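Local coordinates for protein enterotoxin SEN variant (Staphylococcus aureus, PDB 6KRY) that probably acts as a superantigen toxin of the staphylococcal and streptococcal enterotoxin family, whose members bridge MHC class II molecules and T-cell receptors, at residues A[8-13]-A[166-171]; A[156-159]-A[164-167]; A[188-193]-A[204-209]. All coordinates share one frame; numbering follows the deposited sequence.

Contact 1 of 3, residues A[8-13]-A[166-171]; sequences KKKSDI and KDTGNI
K10 and T168 meet where the N-terminal segment of this enterotoxin is laid against the loop that leads from helix 146-161 into strand 173-180 of the beta-grasp domain. The direct polar contact is one charged hydrogen bond: NZ of K10 donates a hydrogen bond to O of T168 over 2.9 Å. The C=O...N angle is 126°, and the ammonium lies 50° out of the carbonyl plane, so it approaches from above that plane. N165 O and I163 O also accept from NZ, which is thus gripped by several backbone carbonyls that probably stabilise its positive charge in this buried place.

The aliphatic chain of the lysine packs as well. Its CG is anti to the backbone N (chi1 -178°) and every later torsion is extended, a straight rod that crosses the T168 side chain at about a right angle and lays CD against the carbonyl O of I171, 3.4 Å away. On the loop side, T168 OG1 donates to N170 OD1 within the loop.

Water completes the link: it accepts from K10 NZ at 2.8 Å and donates to I171 O at 2.6 Å.

Contact 2 of 3, residues A[156-159]-A[164-167]; sequences KLEN and YNKD
E158 reaches from helix 146-161 to the backbone of the loop that follows it, and its carboxylate oxygen OE2 takes the N-H of Y164. The N...O distance is 2.8 Å and the N-H...O angle 165°, so the bond is nearly straight; it enters on the syn lone pair of OE2, the side that faces OE1. The same oxygen lies 3.6 Å from CB of Y164 and thus rests against the root of the tyrosine side chain as well as its amide. N165 brings its side-chain amide up to the other carboxylate oxygen, the two planes being only 19° apart, but OE1 and ND2 are modelled too close together for the details of that meeting to be trusted.

The shape of the glutamate explains its reach. CG is anti to the backbone N (chi1 174°), and a bend at chi2 then turns the carboxylate toward the loop. Y25 and T26 of helix 15-26 pack on this side chain, as does I163 from the connecting loop, so the acid is buried among neighbours and the N-H of Y164 probably offsets part of its negative charge.

Farther out, the tyrosine is fixed at both ends. While its N-H is held by E158, its OH bonds to L192 O and to R154 NH1, and its ring meets that of Y25, the carbonyl of the next residue, N165, being taken by K10.

E158 thus ties the loop after helix 146-161 back to the helix itself, the long helix packed on the sheet of the beta-grasp domain, the C-terminal half of the superantigen fold.

Contact 3 of 3, residues A[188-193]-A[204-209]; sequences FYYDLY and FQFYSD
Y190 projects from strand 188-191 toward the 3-10 turn around 205-207, and F206 and Y207 receive its ring. From CB the side chain leaves with CG anti to the carbonyl carbon (chi1 -63°), which aims the ring across to that turn. CG lies 4.2 Å from CE2 of F206, and the same carbon remains the nearest one along both sides of the ring, until CZ comes within 3.7 Å of it. This near-constancy is the evidence that CE2 stands over the centre of the tyrosine face. The pair is therefore a T-shaped stack: the edge of F206 points into the face of Y190, with centroids 5.0 Å apart and planes at 83°. Beside this, CE2 of Y190 approaches CE1 of Y207 more loosely, at 4.3 Å.

At the tip, OH turns from carbon to water. Two waters hydrogen-bond to it, and each donates to a different carboxylate oxygen of D209, one to OD1 at 2.9 Å and the other to OD2 at 2.8 Å. The phenol and the acid are thus joined by a doubled water bridge.

F206 can present its edge because chi1 of 72° places CG between its backbone N and carbonyl carbon, while one face of its ring lies against CD1 of Y207. Y207 is tied in turn by its OH to D150 of helix 146-161, whose residues V146, D150 and R154 also flank Y190. In the turn itself, Q205 O accepts from both N and OG of S208.

Chemically, the strand and the turn meet through aromatic carbon along the ring and through water at its polar end, an interface that is apolar at its middle and hydrated at the acid.

Overall arrangement
Contacts 1 and 2 lie side by side, their centres about 10 Å apart, and share K166 and D167 of the loop between helix 146-161 and strand 173-180. Contact 3 is centred about 18 Å from each and nearer the middle of the chain. Both others close before it opens along the chain. Its edge strand 188-191 and the residues after it link the three: D191 reaches contact 1 through K8, and L192 reaches contact 2 through Y164. Helix 146-161 carries part of contact 2 and flanks contact 3. Together they join the N-terminal segment, this helix and the outer edge of the five-stranded beta-grasp sheet, while the turn at 204-209 also touches strand 100-109 of the OB-fold domain.

Contact 1 of 3, residues A[8-13]-A[166-171]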
# COMPACT_ATOMS: atom_id res chain seq x y z
N LYS A 8 -8.64 -4.17 16.24
CA LYS A 8 -8.05 -5.47 16.58
C LYS A 8 -6.76 -5.25 17.39
O LYS A 8 -6.13 -4.19 17.34
CB LYS A 8 -7.71 -6.26 15.31
CG LYS A 8 -8.85 -6.46 14.32
CD LYS A 8 -9.87 -7.46 14.77
CE LYS A 8 -11.02 -7.58 13.79
NZ LYS A 8 -11.96 -6.44 13.91
N LYS A 9 -6.38 -6.29 18.12
CA LYS A 9 -5.28 -6.23 19.04
C LYS A 9 -4.02 -6.88 18.43
O LYS A 9 -4.12 -7.95 17.86
CB LYS A 9 -5.69 -7.00 20.31
CG LYS A 9 -5.29 -6.33 21.60
CD LYS A 9 -5.96 -6.91 22.82
CE LYS A 9 -4.96 -7.38 23.87
NZ LYS A 9 -3.76 -6.50 23.98
N LYS A 10 -2.86 -6.24 18.57
CA LYS A 10 -1.61 -6.84 18.11
C LYS A 10 -1.37 -8.24 18.72
O LYS A 10 -0.88 -9.13 18.02
CB LYS A 10 -0.42 -5.95 18.47
CG LYS A 10 0.91 -6.48 17.98
CD LYS A 10 2.06 -5.60 18.35
CE LYS A 10 3.36 -6.09 17.78
NZ LYS A 10 4.44 -5.13 18.04
N SER A 11 -1.66 -8.42 20.00
CA SER A 11 -1.38 -9.68 20.71
C SER A 11 -2.24 -10.84 20.19
O SER A 11 -1.96 -11.96 20.50
CB SER A 11 -1.54 -9.52 22.17
OG SER A 11 -2.87 -9.18 22.48
N ASP A 12 -3.27 -10.57 19.38
CA ASP A 12 -4.09 -11.63 18.76
C ASP A 12 -3.56 -12.07 17.38
O ASP A 12 -4.21 -12.88 16.69
CB ASP A 12 -5.54 -11.16 18.58
CG ASP A 12 -6.30 -11.10 19.88
OD1 ASP A 12 -5.82 -11.69 20.88
OD2 ASP A 12 -7.36 -10.43 19.91
N ILE A 13 -2.46 -11.45 16.92
CA ILE A 13 -1.88 -11.79 15.66
C ILE A 13 -0.81 -12.86 15.93
O ILE A 13 0.00 -12.70 16.83
CB ILE A 13 -1.30 -10.58 14.92
CG1 ILE A 13 -2.38 -9.52 14.66
CG2 ILE A 13 -0.66 -11.03 13.62
CD1 ILE A 13 -1.85 -8.34 13.90
N LYS A 166 7.46 -8.71 16.44
CA LYS A 166 7.01 -9.81 17.24
C LYS A 166 7.51 -9.74 18.70
O LYS A 166 6.96 -10.44 19.52
CB LYS A 166 7.48 -11.14 16.64
CG LYS A 166 8.99 -11.30 16.57
CD LYS A 166 9.41 -12.51 15.79
CE LYS A 166 10.86 -12.46 15.37
NZ LYS A 166 11.77 -12.36 16.51
N ASP A 167 8.53 -8.93 18.99
CA ASP A 167 9.08 -8.91 20.35
C ASP A 167 8.94 -7.51 20.95
O ASP A 167 9.63 -7.16 21.90
CB ASP A 167 10.54 -9.35 20.38
CG ASP A 167 11.28 -9.02 19.11
OD1 ASP A 167 11.07 -7.88 18.60
OD2 ASP A 167 12.01 -9.92 18.61
N THR A 168 7.99 -6.74 20.43
CA THR A 168 7.56 -5.53 21.10
C THR A 168 6.05 -5.63 21.39
O THR A 168 5.27 -6.18 20.60
CB THR A 168 8.01 -4.34 20.25
OG1 THR A 168 7.92 -3.12 20.97
CG2 THR A 168 7.15 -4.20 19.02
N GLY A 169 5.61 -5.05 22.50
CA GLY A 169 4.18 -5.10 22.85
C GLY A 169 3.63 -3.82 23.44
O GLY A 169 2.54 -3.82 24.00
N ASN A 170 4.34 -2.70 23.26
CA ASN A 170 3.93 -1.43 23.88
C ASN A 170 2.84 -0.74 23.03
O ASN A 170 2.07 0.02 23.58
CB ASN A 170 5.12 -0.52 24.12
CG ASN A 170 5.78 -0.24 22.80
OD1 ASN A 170 5.99 -1.17 22.02
ND2 ASN A 170 6.00 1.03 22.52
N ILE A 171 2.82 -0.93 21.71
CA ILE A 171 1.62 -0.55 20.89
C ILE A 171 0.74 -1.79 20.67
O ILE A 171 1.23 -2.76 20.12
CB ILE A 171 2.04 0.10 19.57
CG1 ILE A 171 2.95 1.33 19.76
CG2 ILE A 171 0.82 0.44 18.74
CD1 ILE A 171 2.35 2.40 20.63
O HOH W 1 3.82 -3.07 19.85

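Contact 2 of 3, residues A[156-159]-A[164-167]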
# COMPACT_ATOMS: atom_id res chain seq x y z
N LYS A 156 7.17 4.30 7.92
CA LYS A 156 7.69 5.24 8.93
C LYS A 156 7.22 4.85 10.33
O LYS A 156 7.99 4.87 11.32
CB LYS A 156 7.23 6.64 8.56
CG LYS A 156 8.10 7.33 7.54
CD LYS A 156 8.68 8.62 8.11
CE LYS A 156 9.23 8.42 9.50
NZ LYS A 156 10.41 9.29 9.75
N LEU A 157 5.98 4.40 10.46
CA LEU A 157 5.52 3.96 11.77
C LEU A 157 6.29 2.72 12.23
O LEU A 157 6.51 2.54 13.47
CB LEU A 157 4.02 3.66 11.78
CG LEU A 157 3.07 4.81 11.54
CD1 LEU A 157 1.63 4.32 11.47
CD2 LEU A 157 3.21 5.90 12.58
N GLU A 158 6.63 1.83 11.31
CA GLU A 158 7.35 0.60 11.72
C GLU A 158 8.72 1.05 12.25
O GLU A 158 9.19 0.53 13.24
CB GLU A 158 7.47 -0.40 10.57
CG GLU A 158 8.32 -1.62 10.89
CD GLU A 158 7.89 -2.42 12.11
OE1 GLU A 158 8.80 -3.00 12.80
OE2 GLU A 158 6.68 -2.46 12.36
N ASN A 159 9.33 2.03 11.57
CA ASN A 159 10.66 2.49 11.94
C ASN A 159 10.60 3.15 13.33
O ASN A 159 11.45 2.86 14.18
CB ASN A 159 11.27 3.41 10.89
CG ASN A 159 12.63 3.93 11.34
OD1 ASN A 159 12.69 5.00 11.92
ND2 ASN A 159 13.68 3.15 11.15
N TYR A 164 4.82 -3.67 14.08
CA TYR A 164 4.55 -5.10 13.76
C TYR A 164 5.56 -6.07 14.40
O TYR A 164 5.38 -7.28 14.29
CB TYR A 164 4.51 -5.31 12.24
CG TYR A 164 3.32 -4.64 11.61
CD1 TYR A 164 2.04 -4.93 12.03
CD2 TYR A 164 3.47 -3.69 10.62
CE1 TYR A 164 0.94 -4.27 11.49
CE2 TYR A 164 2.38 -3.06 10.03
CZ TYR A 164 1.11 -3.36 10.46
OH TYR A 164 0.02 -2.73 9.91
N ASN A 165 6.55 -5.56 15.12
CA ASN A 165 7.62 -6.42 15.67
C ASN A 165 7.08 -7.44 16.66
O ASN A 165 6.36 -7.09 17.60
CB ASN A 165 8.70 -5.60 16.38
CG ASN A 165 9.53 -4.88 15.38
OD1 ASN A 165 10.67 -5.27 15.13
ND2 ASN A 165 8.91 -3.91 14.72
N LYS A 166 7.46 -8.71 16.44
CA LYS A 166 7.01 -9.81 17.24
C LYS A 166 7.51 -9.74 18.70
O LYS A 166 6.96 -10.44 19.52
CB LYS A 166 7.48 -11.14 16.64
CG LYS A 166 8.99 -11.30 16.57
CD LYS A 166 9.41 -12.51 15.79
CE LYS A 166 10.86 -12.46 15.37
NZ LYS A 166 11.77 -12.36 16.51
N ASP A 167 8.53 -8.93 18.99
CA ASP A 167 9.08 -8.91 20.35
C ASP A 167 8.94 -7.51 20.95
O ASP A 167 9.63 -7.16 21.90
CB ASP A 167 10.54 -9.35 20.38
CG ASP A 167 11.28 -9.02 19.11
OD1 ASP A 167 11.07 -7.88 18.60
OD2 ASP A 167 12.01 -9.92 18.61

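Contact 3 of 3, residues A[188-193]-A[204-209]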
# COMPACT_ATOMS: atom_id res chain seq x y z
N PHE A 188 -12.03 8.08 6.02
CA PHE A 188 -12.05 6.63 6.20
C PHE A 188 -10.74 6.21 6.86
O PHE A 188 -9.77 6.98 6.85
CB PHE A 188 -12.22 5.91 4.87
CG PHE A 188 -11.16 6.23 3.84
CD1 PHE A 188 -11.25 7.38 3.08
CD2 PHE A 188 -10.07 5.40 3.66
CE1 PHE A 188 -10.28 7.68 2.13
CE2 PHE A 188 -9.10 5.69 2.71
CZ PHE A 188 -9.22 6.82 1.94
N TYR A 189 -10.75 5.01 7.43
CA TYR A 189 -9.61 4.55 8.14
C TYR A 189 -9.34 3.08 7.82
O TYR A 189 -10.21 2.38 7.32
CB TYR A 189 -9.79 4.79 9.64
CG TYR A 189 -10.68 3.82 10.38
CD1 TYR A 189 -12.04 4.07 10.57
CD2 TYR A 189 -10.17 2.65 10.93
CE1 TYR A 189 -12.85 3.19 11.27
CE2 TYR A 189 -10.96 1.76 11.63
CZ TYR A 189 -12.30 2.05 11.82
OH TYR A 189 -13.07 1.18 12.54
N TYR A 190 -8.09 2.67 8.07
CA TYR A 190 -7.70 1.28 8.15
C TYR A 190 -7.22 0.98 9.57
O TYR A 190 -6.59 1.83 10.23
CB TYR A 190 -6.57 0.97 7.17
CG TYR A 190 -6.90 1.13 5.71
CD1 TYR A 190 -8.10 0.67 5.18
CD2 TYR A 190 -5.98 1.67 4.83
CE1 TYR A 190 -8.41 0.82 3.83
CE2 TYR A 190 -6.25 1.80 3.48
CZ TYR A 190 -7.47 1.36 2.98
OH TYR A 190 -7.76 1.47 1.65
N ASP A 191 -7.51 -0.23 10.03
CA ASP A 191 -7.02 -0.74 11.26
C ASP A 191 -5.69 -1.42 10.97
O ASP A 191 -5.64 -2.38 10.20
CB ASP A 191 -8.07 -1.69 11.84
CG ASP A 191 -7.69 -2.46 13.09
OD1 ASP A 191 -6.49 -2.42 13.51
OD2 ASP A 191 -8.62 -3.14 13.66
N LEU A 192 -4.63 -0.94 11.62
CA LEU A 192 -3.27 -1.42 11.43
C LEU A 192 -3.11 -2.90 11.74
O LEU A 192 -2.22 -3.53 11.17
CB LEU A 192 -2.29 -0.60 12.28
CG LEU A 192 -2.15 0.88 11.90
CD1 LEU A 192 -1.24 1.58 12.90
CD2 LEU A 192 -1.62 1.04 10.48
N TYR A 193 -3.92 -3.45 12.66
CA TYR A 193 -3.74 -4.82 13.10
C TYR A 193 -4.83 -5.72 12.51
O TYR A 193 -4.97 -6.84 12.95
CB TYR A 193 -3.68 -4.85 14.63
CG TYR A 193 -2.43 -4.19 15.14
CD1 TYR A 193 -1.18 -4.70 14.86
CD2 TYR A 193 -2.49 -3.02 15.89
CE1 TYR A 193 -0.02 -4.10 15.33
CE2 TYR A 193 -1.34 -2.39 16.34
CZ TYR A 193 -0.11 -2.93 16.07
OH TYR A 193 0.99 -2.30 16.55
N PHE A 204 -2.51 -8.08 1.33
CA PHE A 204 -2.64 -6.82 0.60
C PHE A 204 -3.79 -6.86 -0.41
O PHE A 204 -3.97 -5.91 -1.20
CB PHE A 204 -1.30 -6.50 -0.07
CG PHE A 204 -0.16 -6.44 0.92
CD1 PHE A 204 -0.25 -5.62 2.02
CD2 PHE A 204 0.97 -7.21 0.75
CE1 PHE A 204 0.74 -5.64 3.00
CE2 PHE A 204 1.98 -7.21 1.72
CZ PHE A 204 1.86 -6.40 2.82
N GLN A 205 -4.57 -7.94 -0.42
CA GLN A 205 -5.69 -8.05 -1.36
C GLN A 205 -6.67 -6.86 -1.24
O GLN A 205 -7.29 -6.48 -2.24
CB GLN A 205 -6.40 -9.40 -1.21
CG GLN A 205 -7.56 -9.58 -2.17
CD GLN A 205 -8.09 -10.99 -2.10
OE1 GLN A 205 -7.67 -11.78 -1.25
NE2 GLN A 205 -9.00 -11.32 -3.01
N PHE A 206 -6.79 -6.25 -0.07
CA PHE A 206 -7.73 -5.15 0.09
C PHE A 206 -7.36 -3.94 -0.79
O PHE A 206 -8.25 -3.10 -1.07
CB PHE A 206 -7.90 -4.72 1.55
CG PHE A 206 -6.75 -3.99 2.20
CD1 PHE A 206 -5.60 -4.67 2.58
CD2 PHE A 206 -6.85 -2.64 2.49
CE1 PHE A 206 -4.56 -4.01 3.24
CE2 PHE A 206 -5.82 -2.00 3.14
CZ PHE A 206 -4.67 -2.66 3.49
N TYR A 207 -6.10 -3.83 -1.20
CA TYR A 207 -5.67 -2.73 -2.09
C TYR A 207 -6.15 -2.92 -3.54
O TYR A 207 -5.90 -2.03 -4.38
CB TYR A 207 -4.15 -2.59 -2.04
CG TYR A 207 -3.58 -2.08 -0.75
CD1 TYR A 207 -4.09 -0.96 -0.12
CD2 TYR A 207 -2.43 -2.64 -0.22
CE1 TYR A 207 -3.53 -0.47 1.06
CE2 TYR A 207 -1.85 -2.17 0.95
CZ TYR A 207 -2.40 -1.07 1.60
OH TYR A 207 -1.86 -0.61 2.78
N SER A 208 -6.81 -4.06 -3.84
CA SER A 208 -7.25 -4.42 -5.19
C SER A 208 -8.34 -3.46 -5.68
O SER A 208 -8.57 -3.41 -6.89
CB SER A 208 -7.67 -5.88 -5.29
OG SER A 208 -8.89 -6.08 -4.62
N ASP A 209 -8.93 -2.65 -4.78
CA ASP A 209 -9.93 -1.67 -5.15
C ASP A 209 -9.29 -0.47 -5.87
O ASP A 209 -10.00 0.34 -6.48
CB ASP A 209 -10.79 -1.20 -3.98
CG ASP A 209 -10.06 -0.44 -2.88
OD1 ASP A 209 -8.87 -0.22 -3.03
OD2 ASP A 209 -10.71 -0.08 -1.84
O HOH W 2 -6.92 0.86 -1.21
O HOH W 3 -9.93 0.77 0.71